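Local coordinates for protein Alpha/beta hydrolase (Novosphingobium aromaticivorans, PDB 3BWX) that probably acts as a hydrolase of the alpha/beta hydrolase fold, its substrate unidentified, and carries bound calcium in the crystal, at residues 64-69 with 76-81; 32-37 with 58-63; 231-236 with 258-263. The protein carries 1 engineered substitution. All blocks are in the same frame, centred on the assembly; numbering follows the deposited sequence.

How the contacts relate
Contact 2 (32-37 with 58-63) and contact 3 (231-236 with 258-263) each join two parallel strands of the same eight-stranded sheet, their centres about 20 Å apart. Contact 2 lies deep inside, all its touching residues buried and its pairing backed by apolar side chains; contact 3 ends at an outermost strand, where exposed Glu236, Pro261 and Arg262 bring polar chemistry to the strand ends. Contact 1 (64-69 with 76-81) is no sheet pairing but a buried loop packing of arginines against a tyrosine. It follows contact 2 along the chain and touches it, Ser69 OG lying 2.6 Å from Glu62 O, whereas contact 3 lies across the chain's centre from it.

Contact 1: 64-69 with 76-81; sequences RGRGDS and MTYQPM. With EDO (1,2-ethanediol), chain R.
Tyr78 pushes its ring in among Arg64, Gly65 and Arg66, and Thr77 meets the far end of Arg64. Ring atom Tyr78 CE1 lies 3.5 Å from Arg64 O and Tyr78 CD1 3.8 Å from Arg64 CG, so both the backbone and the side chain of Arg64 meet the ring at its CD1 and CE1 atoms. CG of Arg64 sits between its backbone N and carbonyl carbon (chi1 55°), a torsion that brings this methylene to the tyrosine. The chain bends at chi3, which sets NE; at the far end, NH1 of Arg64 lies 3.0 Å from Thr77 OG1, which approaches near the guanidinium plane. Thr77 OG1 is also bonded to Asp74 O, while NE and NH2 of Arg64 form salt bridges to Asp86 and Asp14.

Arg66 bends at chi2 (78°) and runs past Tyr78 in the opposite direction, its NH1 3.8 Å from Tyr78 CD1 and its guanidinium plane 78° from the ring. The same NH1 donates to Arg64 O over 2.8 Å, with that oxygen in the guanidinium plane, and also bonds Tyr83 OH. Gly65 CA is 3.5 Å from Tyr78 OH, an approach open to a glycine, since a CB at this position would run into Tyr78 CE1. The phenol itself is bonded to Asp199 and to Ala72 N. In the fold, the contact closes the loop between strand 58-61 and helix 80-94: Gln79 occupies the N-cap position of that helix, Tyr83 in it touches both Arg64 and Tyr78, and Leu18 of strand 17-23 borders Arg64.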
loop_
_atom_site.group_PDB
_atom_site.type_symbol
_atom_site.label_atom_id
_atom_site.label_comp_id
_atom_site.label_asym_id
_atom_site.label_seq_id
_atom_site.Cartn_x
_atom_site.Cartn_y
_atom_site.Cartn_z
ATOM N N ARG A 64 -7.169 6.424 7.721
ATOM C CA ARG A 64 -7.502 6.693 9.113
ATOM C C ARG A 64 -6.881 5.573 9.938
ATOM O O ARG A 64 -6.905 4.386 9.542
ATOM C CB ARG A 64 -9.020 6.727 9.350
ATOM C CG ARG A 64 -9.769 5.476 8.898
ATOM C CD ARG A 64 -11.265 5.496 9.163
ATOM N NE ARG A 64 -11.886 6.532 8.368
ATOM C CZ ARG A 64 -12.979 7.198 8.679
ATOM N NH1 ARG A 64 -13.586 7.011 9.820
ATOM N NH2 ARG A 64 -13.434 8.114 7.832
ATOM N N GLY A 65 -6.305 5.955 11.068
ATOM C CA GLY A 65 -5.699 5.020 12.010
ATOM C C GLY A 65 -4.271 4.630 11.698
ATOM O O GLY A 65 -3.708 3.778 12.397
ATOM N N ARG A 66 -3.693 5.182 10.632
ATOM C CA ARG A 66 -2.311 4.855 10.275
ATOM C C ARG A 66 -1.478 6.114 10.210
ATOM O O ARG A 66 -1.922 7.155 9.728
ATOM C CB ARG A 66 -2.199 4.162 8.909
ATOM C CG ARG A 66 -2.740 2.739 8.865
ATOM C CD ARG A 66 -4.246 2.647 8.784
ATOM N NE ARG A 66 -4.657 1.287 8.464
ATOM C CZ ARG A 66 -5.892 0.839 8.614
ATOM N NH1 ARG A 66 -6.859 1.616 9.045
ATOM N NH2 ARG A 66 -6.134 -0.416 8.322
ATOM N N GLY A 67 -0.241 6.007 10.680
ATOM C CA GLY A 67 0.700 7.125 10.561
ATOM C C GLY A 67 0.187 8.343 11.254
ATOM O O GLY A 67 -0.254 8.270 12.412
ATOM N N ASP A 68 0.231 9.483 10.567
ATOM C CA ASP A 68 -0.193 10.764 11.151
ATOM C C ASP A 68 -1.655 11.066 10.891
ATOM O O ASP A 68 -2.146 12.102 11.285
ATOM C CB ASP A 68 0.637 11.918 10.581
ATOM C CG ASP A 68 2.042 11.987 11.144
ATOM O OD1 ASP A 68 2.416 11.058 11.911
ATOM O OD2 ASP A 68 2.781 12.956 10.792
ATOM N N SER A 69 -2.362 10.161 10.207
ATOM C CA SER A 69 -3.806 10.355 10.071
ATOM C C SER A 69 -4.527 10.159 11.401
ATOM O O SER A 69 -4.119 9.375 12.239
ATOM C CB SER A 69 -4.367 9.418 8.996
ATOM O OG SER A 69 -4.093 9.877 7.677
HETATM N N MSE A 76 -15.320 0.748 14.246
HETATM C CA MSE A 76 -16.064 0.031 13.214
HETATM C C MSE A 76 -15.902 0.757 11.853
HETATM O O MSE A 76 -16.175 0.179 10.811
HETATM C CB MSE A 76 -17.565 -0.140 13.553
HETATM C CG MSE A 76 -18.236 -1.169 12.659
HETATM SE SE MSE A 76 -19.984 -1.603 13.305
HETATM C CE MSE A 76 -20.675 -2.452 11.671
ATOM N N THR A 77 -15.431 2.003 11.824
ATOM C CA THR A 77 -15.119 2.644 10.551
ATOM C C THR A 77 -13.799 2.231 9.878
ATOM O O THR A 77 -13.498 2.697 8.777
ATOM C CB THR A 77 -15.101 4.201 10.699
ATOM O OG1 THR A 77 -14.014 4.604 11.555
ATOM C CG2 THR A 77 -16.412 4.679 11.186
ATOM N N TYR A 78 -13.054 1.369 10.566
ATOM C CA TYR A 78 -11.802 0.782 10.026
ATOM C C TYR A 78 -12.183 -0.385 9.105
ATOM O O TYR A 78 -12.151 -1.540 9.505
ATOM C CB TYR A 78 -10.914 0.332 11.185
ATOM C CG TYR A 78 -10.301 1.434 11.985
ATOM C CD1 TYR A 78 -9.748 2.572 11.362
ATOM C CD2 TYR A 78 -10.177 1.348 13.378
ATOM C CE1 TYR A 78 -9.102 3.617 12.139
ATOM C CE2 TYR A 78 -9.543 2.358 14.106
ATOM C CZ TYR A 78 -9.038 3.495 13.499
ATOM O OH TYR A 78 -8.397 4.478 14.217
ATOM N N GLN A 79 -12.639 -0.060 7.900
ATOM C CA GLN A 79 -13.025 -1.092 6.941
ATOM C C GLN A 79 -12.825 -0.568 5.524
ATOM O O GLN A 79 -12.838 0.675 5.313
ATOM C CB GLN A 79 -14.473 -1.497 7.219
ATOM C CG GLN A 79 -15.482 -0.354 7.111
ATOM C CD GLN A 79 -16.888 -0.805 7.325
ATOM O OE1 GLN A 79 -17.194 -2.004 7.294
ATOM N NE2 GLN A 79 -17.772 0.156 7.579
ATOM N N PRO A 80 -12.592 -1.495 4.578
ATOM C CA PRO A 80 -12.262 -1.085 3.209
ATOM C C PRO A 80 -13.160 -0.118 2.513
ATOM O O PRO A 80 -12.650 0.785 1.837
ATOM C CB PRO A 80 -12.174 -2.409 2.455
ATOM C CG PRO A 80 -11.718 -3.364 3.484
ATOM C CD PRO A 80 -12.465 -2.958 4.716
HETATM N N MSE A 81 -14.471 -0.255 2.650
HETATM C CA MSE A 81 -15.344 0.738 1.978
HETATM C C MSE A 81 -15.260 2.152 2.527
HETATM O O MSE A 81 -15.533 3.113 1.822
HETATM C CB MSE A 81 -16.787 0.232 1.898
HETATM C CG MSE A 81 -16.897 -1.112 1.179
HETATM SE SE MSE A 81 -16.085 -1.222 -0.586
HETATM C CE MSE A 81 -17.201 -0.013 -1.412
HETATM C C1 EDO R . 4.172 10.375 8.177
HETATM O O1 EDO R . 4.798 10.584 9.444
HETATM C C2 EDO R . 4.224 8.901 7.909
HETATM O O2 EDO R . 3.437 8.316 8.920
#

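Contact 2: 32-37 with 58-63; sequences VLCLPG and VLCPEM. With EDO (1,2-ethanediol), chain Q; EDO (1,2-ethanediol), chain R.
Pro61, Cys34 and Leu59 have the largest surfaces buried between these strands. The Pro61 ring lies against three residues in turn: its CD is 3.2 Å from Cys34 O and touches Leu33 CD1, and its CG is 3.6 Å from Leu35 CD2. The Leu33 side chain crosses the proline at about a right angle. Since proline has no N-H to offer, Cys34 O is served instead by a water, which donates to it and to Pro61 O, each over 2.9 Å, and so bridges the two strands where their direct pairing stops.

Before that point the backbones are paired as parallel strands. Leu59 N donates to Val32 O and Leu59 O accepts from Cys34 N over 2.9 Å (N-H...O angle 168°); Leu59 CB rests 4.2 Å from Leu33 CD1. The pair belongs to a right-handed beta-alpha-beta unit, strand 32-35, helix 46-52 and strand 58-61, within the central sheet of the alpha/beta hydrolase fold. Strand 32-35 also bonds strand 99-104, whose end leads into a sequence consistent with a nucleophile elbow that Leu35 touches.

On the side of Cys34, its SG, placed anti to the carbonyl carbon (chi1 -64°), lies 3.9 Å from Val58 CG1, while Cys34 CB meets Cys60 SG. Beyond the strands, Glu62 turns away from Pro36; OE1 of Glu62 takes bonds from His19 ND1 and Asp68 N, and OE2, whose position is less certain, faces Ala42 N. An alanine here would probably leave His19 ND1 and the N-H of Asp68 without their shared acceptor. Leu87 of helix 80-94 packs on Leu35 and on Met63, and Phe20 of strand 17-23 on Leu59 and Pro61.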
loop_
_atom_site.group_PDB
_atom_site.type_symbol
_atom_site.label_atom_id
_atom_site.label_comp_id
_atom_site.label_asym_id
_atom_site.label_seq_id
_atom_site.Cartn_x
_atom_site.Cartn_y
_atom_site.Cartn_z
ATOM N N VAL A 32 0.749 10.712 -9.319
ATOM C CA VAL A 32 0.889 9.321 -8.908
ATOM C C VAL A 32 0.382 9.172 -7.463
ATOM O O VAL A 32 0.912 9.802 -6.560
ATOM C CB VAL A 32 2.336 8.842 -8.997
ATOM C CG1 VAL A 32 2.430 7.383 -8.561
ATOM C CG2 VAL A 32 2.869 8.985 -10.441
ATOM N N LEU A 33 -0.655 8.359 -7.258
ATOM C CA LEU A 33 -1.229 8.139 -5.927
ATOM C C LEU A 33 -0.764 6.784 -5.390
ATOM O O LEU A 33 -0.969 5.754 -6.054
ATOM C CB LEU A 33 -2.753 8.141 -6.017
ATOM C CG LEU A 33 -3.659 7.868 -4.823
ATOM C CD1 LEU A 33 -3.627 9.041 -3.879
ATOM C CD2 LEU A 33 -5.122 7.638 -5.260
ATOM N N CYS A 34 -0.061 6.777 -4.259
ATOM C CA CYS A 34 0.538 5.575 -3.689
ATOM C C CYS A 34 -0.275 5.148 -2.491
ATOM O O CYS A 34 -0.357 5.903 -1.523
ATOM C CB CYS A 34 1.963 5.859 -3.281
ATOM S SG CYS A 34 3.077 6.277 -4.647
ATOM N N LEU A 35 -0.852 3.964 -2.554
ATOM C CA LEU A 35 -1.762 3.479 -1.571
ATOM C C LEU A 35 -1.130 2.340 -0.781
ATOM O O LEU A 35 -0.786 1.302 -1.353
ATOM C CB LEU A 35 -3.074 3.066 -2.223
ATOM C CG LEU A 35 -3.775 4.180 -3.009
ATOM C CD1 LEU A 35 -5.056 3.569 -3.601
ATOM C CD2 LEU A 35 -3.987 5.428 -2.149
ATOM N N PRO A 36 -0.940 2.532 0.535
ATOM C CA PRO A 36 -0.256 1.520 1.333
ATOM C C PRO A 36 -1.117 0.306 1.687
ATOM O O PRO A 36 -2.324 0.308 1.510
ATOM C CB PRO A 36 0.094 2.245 2.647
ATOM C CG PRO A 36 -0.286 3.640 2.470
ATOM C CD PRO A 36 -1.255 3.734 1.338
ATOM N N GLY A 37 -0.427 -0.702 2.204
ATOM C CA GLY A 37 -1.035 -1.883 2.738
ATOM C C GLY A 37 -1.726 -1.658 4.071
ATOM O O GLY A 37 -1.694 -0.579 4.662
ATOM N N VAL A 58 3.621 13.335 -6.741
ATOM C CA VAL A 58 3.362 12.081 -6.055
ATOM C C VAL A 58 2.614 12.390 -4.768
ATOM O O VAL A 58 3.033 13.284 -4.011
ATOM C CB VAL A 58 4.659 11.302 -5.700
ATOM C CG1 VAL A 58 4.315 9.903 -5.125
ATOM C CG2 VAL A 58 5.648 11.121 -6.859
ATOM N N LEU A 59 1.498 11.693 -4.568
ATOM C CA LEU A 59 0.678 11.813 -3.349
ATOM C C LEU A 59 0.741 10.475 -2.607
ATOM O O LEU A 59 0.428 9.408 -3.196
ATOM C CB LEU A 59 -0.790 12.069 -3.685
ATOM C CG LEU A 59 -1.254 13.462 -4.084
ATOM C CD1 LEU A 59 -0.918 13.624 -5.508
ATOM C CD2 LEU A 59 -2.774 13.692 -3.803
ATOM N N CYS A 60 1.058 10.533 -1.303
ATOM C CA CYS A 60 1.205 9.344 -0.452
ATOM C C CYS A 60 0.306 9.492 0.747
ATOM O O CYS A 60 0.741 9.925 1.820
ATOM C CB CYS A 60 2.632 9.148 -0.021
ATOM S SG CYS A 60 3.784 8.899 -1.370
ATOM N N PRO A 61 -0.952 9.118 0.571
ATOM C CA PRO A 61 -1.896 9.209 1.680
ATOM C C PRO A 61 -1.787 8.084 2.687
ATOM O O PRO A 61 -1.382 7.018 2.357
ATOM C CB PRO A 61 -3.259 9.147 0.992
ATOM C CG PRO A 61 -2.973 8.249 -0.191
ATOM C CD PRO A 61 -1.619 8.689 -0.658
ATOM N N GLU A 62 -2.248 8.345 3.909
ATOM C CA GLU A 62 -2.331 7.375 4.993
ATOM C C GLU A 62 -3.805 7.258 5.423
ATOM O O GLU A 62 -4.463 8.278 5.648
ATOM C CB GLU A 62 -1.506 7.885 6.191
ATOM C CG GLU A 62 -0.132 8.328 5.750
ATOM C CD GLU A 62 0.783 8.650 6.869
ATOM O OE1 GLU A 62 0.482 9.522 7.742
ATOM O OE2 GLU A 62 1.843 8.014 6.851
HETATM N N MSE A 63 -4.300 6.022 5.513
HETATM C CA MSE A 63 -5.681 5.843 5.889
HETATM C C MSE A 63 -5.910 6.201 7.360
HETATM O O MSE A 63 -4.947 6.285 8.178
HETATM C CB MSE A 63 -6.106 4.413 5.599
HETATM C CG MSE A 63 -6.074 4.118 4.124
HETATM SE SE MSE A 63 -7.086 5.279 2.871
HETATM C CE MSE A 63 -5.770 6.737 2.617
HETATM C C1 EDO Q . -5.097 0.811 4.943
HETATM O O1 EDO Q . -3.750 1.327 5.022
HETATM C C2 EDO Q . -5.419 0.572 3.462
HETATM O O2 EDO Q . -4.614 -0.493 2.935
HETATM C C1 EDO R . 4.172 10.375 8.177
HETATM O O1 EDO R . 4.798 10.584 9.444
HETATM C C2 EDO R . 4.224 8.901 7.909
HETATM O O2 EDO R . 3.437 8.316 8.920
HETATM O O HOH W 1 1.022 6.433 0.940
#

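Contact 3: 231-236 with 258-263; sequences LVLRGE and VTLPRI
Val258 and Leu260 present their backbones to Val232, Arg234 and Glu236 in an unbroken parallel ladder. Val258 N donates to Val232 O (2.9 Å), Arg234 N to Val258 O, Leu260 N to Arg234 O (2.8 Å, N-H...O angle 166°) and Glu236 N to Leu260 O. The last is less direct, its donor tilted 23° from the carbonyl plane. Gly235 N bonds Asp129 OD1.

Where the ladder ends, the Glu236 carboxylate supplies one more acceptor. With CG anti to the backbone N (chi1 -177°) the chain runs out extended, and Arg262 N, within the type II turn 260-263, donates to Glu236 OE1 over 2.9 Å, coming from above the carboxylate plane. Arg262 NH2 forms a salt bridge with Asp172. Arg234 is also well supplied: NE donates to Leu241 O, NH1 and NH2 give weak bonds to Glu236 O, and a water links NH1 to Thr259 OG1.

On the face that carries Leu231, Leu233, Val258 and Leu260, Leu233 CD2 lies 3.7 Å from Val258 CB and 3.9 Å from Leu260 CD2, the first pair side by side; Leu231 CD1 meets Val258 CG2 at 3.8 Å. Gly235 has no side chain, and a CB there would clash with Ile263 O. Helix 272-282 packs on Leu231, Val258 and Leu260. Strands 230-235 and 255-260, joined through helix 243-250, form the last beta-alpha-beta crossover at the edge of the alpha/beta hydrolase sheet.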
loop_
_atom_site.group_PDB
_atom_site.type_symbol
_atom_site.label_atom_id
_atom_site.label_comp_id
_atom_site.label_asym_id
_atom_site.label_seq_id
_atom_site.Cartn_x
_atom_site.Cartn_y
_atom_site.Cartn_z
ATOM N N LEU A 231 0.631 -2.829 -14.631
ATOM C CA LEU A 231 1.707 -3.666 -14.135
ATOM C C LEU A 231 1.262 -4.371 -12.872
ATOM O O LEU A 231 0.694 -3.732 -11.964
ATOM C CB LEU A 231 2.918 -2.798 -13.785
ATOM C CG LEU A 231 4.083 -3.440 -12.964
ATOM C CD1 LEU A 231 4.785 -4.570 -13.741
ATOM C CD2 LEU A 231 5.110 -2.351 -12.510
ATOM N N VAL A 232 1.571 -5.668 -12.823
ATOM C CA VAL A 232 1.400 -6.493 -11.641
ATOM C C VAL A 232 2.781 -6.939 -11.162
ATOM O O VAL A 232 3.513 -7.577 -11.926
ATOM C CB VAL A 232 0.509 -7.701 -11.899
ATOM C CG1 VAL A 232 0.316 -8.492 -10.595
ATOM C CG2 VAL A 232 -0.825 -7.293 -12.437
ATOM N N LEU A 233 3.163 -6.595 -9.954
ATOM C CA LEU A 233 4.364 -7.090 -9.312
ATOM C C LEU A 233 3.982 -8.235 -8.378
ATOM O O LEU A 233 2.997 -8.195 -7.647
ATOM C CB LEU A 233 5.085 -5.950 -8.519
ATOM C CG LEU A 233 5.648 -4.781 -9.355
ATOM C CD1 LEU A 233 5.961 -3.545 -8.526
ATOM C CD2 LEU A 233 6.877 -5.220 -10.163
ATOM N N ARG A 234 4.786 -9.272 -8.338
ATOM C CA ARG A 234 4.550 -10.406 -7.464
ATOM C C ARG A 234 5.874 -10.805 -6.811
ATOM O O ARG A 234 6.887 -10.957 -7.515
ATOM C CB ARG A 234 4.001 -11.620 -8.260
ATOM C CG ARG A 234 3.731 -12.784 -7.366
ATOM C CD ARG A 234 3.276 -14.023 -8.072
ATOM N NE ARG A 234 3.181 -15.009 -7.007
ATOM C CZ ARG A 234 4.072 -15.949 -6.695
ATOM N NH1 ARG A 234 5.114 -16.233 -7.485
ATOM N NH2 ARG A 234 3.890 -16.677 -5.614
ATOM N N GLY A 235 5.862 -11.043 -5.499
ATOM C CA GLY A 235 6.971 -11.710 -4.867
ATOM C C GLY A 235 6.985 -13.193 -5.213
ATOM O O GLY A 235 5.956 -13.841 -5.049
ATOM N N GLU A 236 8.143 -13.722 -5.635
ATOM C CA GLU A 236 8.252 -15.115 -6.049
ATOM C C GLU A 236 7.640 -16.084 -5.029
ATOM O O GLU A 236 7.008 -17.085 -5.408
ATOM C CB GLU A 236 9.710 -15.453 -6.239
ATOM C CG GLU A 236 9.937 -16.879 -6.757
ATOM C CD GLU A 236 11.370 -17.088 -7.177
ATOM O OE1 GLU A 236 12.249 -16.813 -6.336
ATOM O OE2 GLU A 236 11.583 -17.519 -8.326
ATOM N N VAL A 258 5.673 -8.815 -13.462
ATOM C CA VAL A 258 7.085 -8.925 -13.028
ATOM C C VAL A 258 7.144 -9.671 -11.717
ATOM O O VAL A 258 6.495 -9.281 -10.744
ATOM C CB VAL A 258 7.744 -7.536 -12.950
ATOM C CG1 VAL A 258 9.148 -7.644 -12.319
ATOM C CG2 VAL A 258 7.720 -6.849 -14.332
ATOM N N THR A 259 7.903 -10.753 -11.685
ATOM C CA THR A 259 8.094 -11.499 -10.457
ATOM C C THR A 259 9.471 -11.178 -9.891
ATOM O O THR A 259 10.464 -11.266 -10.604
ATOM C CB THR A 259 7.964 -13.004 -10.699
ATOM O OG1 THR A 259 6.626 -13.293 -11.168
ATOM C CG2 THR A 259 8.287 -13.796 -9.404
ATOM N N LEU A 260 9.512 -10.809 -8.608
ATOM C CA LEU A 260 10.732 -10.442 -7.875
ATOM C C LEU A 260 11.309 -11.687 -7.239
ATOM O O LEU A 260 10.665 -12.333 -6.418
ATOM C CB LEU A 260 10.465 -9.357 -6.823
ATOM C CG LEU A 260 10.258 -7.899 -7.224
ATOM C CD1 LEU A 260 11.472 -7.374 -8.100
ATOM C CD2 LEU A 260 8.923 -7.695 -7.883
ATOM N N PRO A 261 12.524 -12.068 -7.651
ATOM C CA PRO A 261 13.116 -13.302 -7.068
ATOM C C PRO A 261 13.358 -13.271 -5.563
ATOM O O PRO A 261 13.756 -12.224 -5.013
ATOM C CB PRO A 261 14.460 -13.426 -7.804
ATOM C CG PRO A 261 14.275 -12.624 -9.053
ATOM C CD PRO A 261 13.360 -11.478 -8.701
ATOM N N ARG A 262 13.097 -14.402 -4.910
ATOM C CA ARG A 262 13.478 -14.649 -3.512
ATOM C C ARG A 262 12.821 -13.714 -2.489
ATOM O O ARG A 262 13.348 -13.529 -1.395
ATOM C CB ARG A 262 15.005 -14.594 -3.346
ATOM C CG ARG A 262 15.690 -15.539 -4.313
ATOM C CD ARG A 262 16.997 -16.172 -3.841
ATOM N NE ARG A 262 17.402 -16.000 -2.440
ATOM C CZ ARG A 262 17.337 -16.957 -1.507
ATOM N NH1 ARG A 262 16.879 -18.165 -1.792
ATOM N NH2 ARG A 262 17.752 -16.714 -0.276
ATOM N N ILE A 263 11.690 -13.119 -2.832
ATOM C CA ILE A 263 10.976 -12.348 -1.855
ATOM C C ILE A 263 9.501 -12.685 -1.934
ATOM O O ILE A 263 9.002 -13.138 -2.962
ATOM C CB ILE A 263 11.211 -10.807 -1.961
ATOM C CG1 ILE A 263 10.588 -10.219 -3.200
ATOM C CG2 ILE A 263 12.693 -10.386 -1.878
ATOM C CD1 ILE A 263 10.753 -8.685 -3.261
HETATM O O HOH W 2 5.302 -15.593 -10.342
#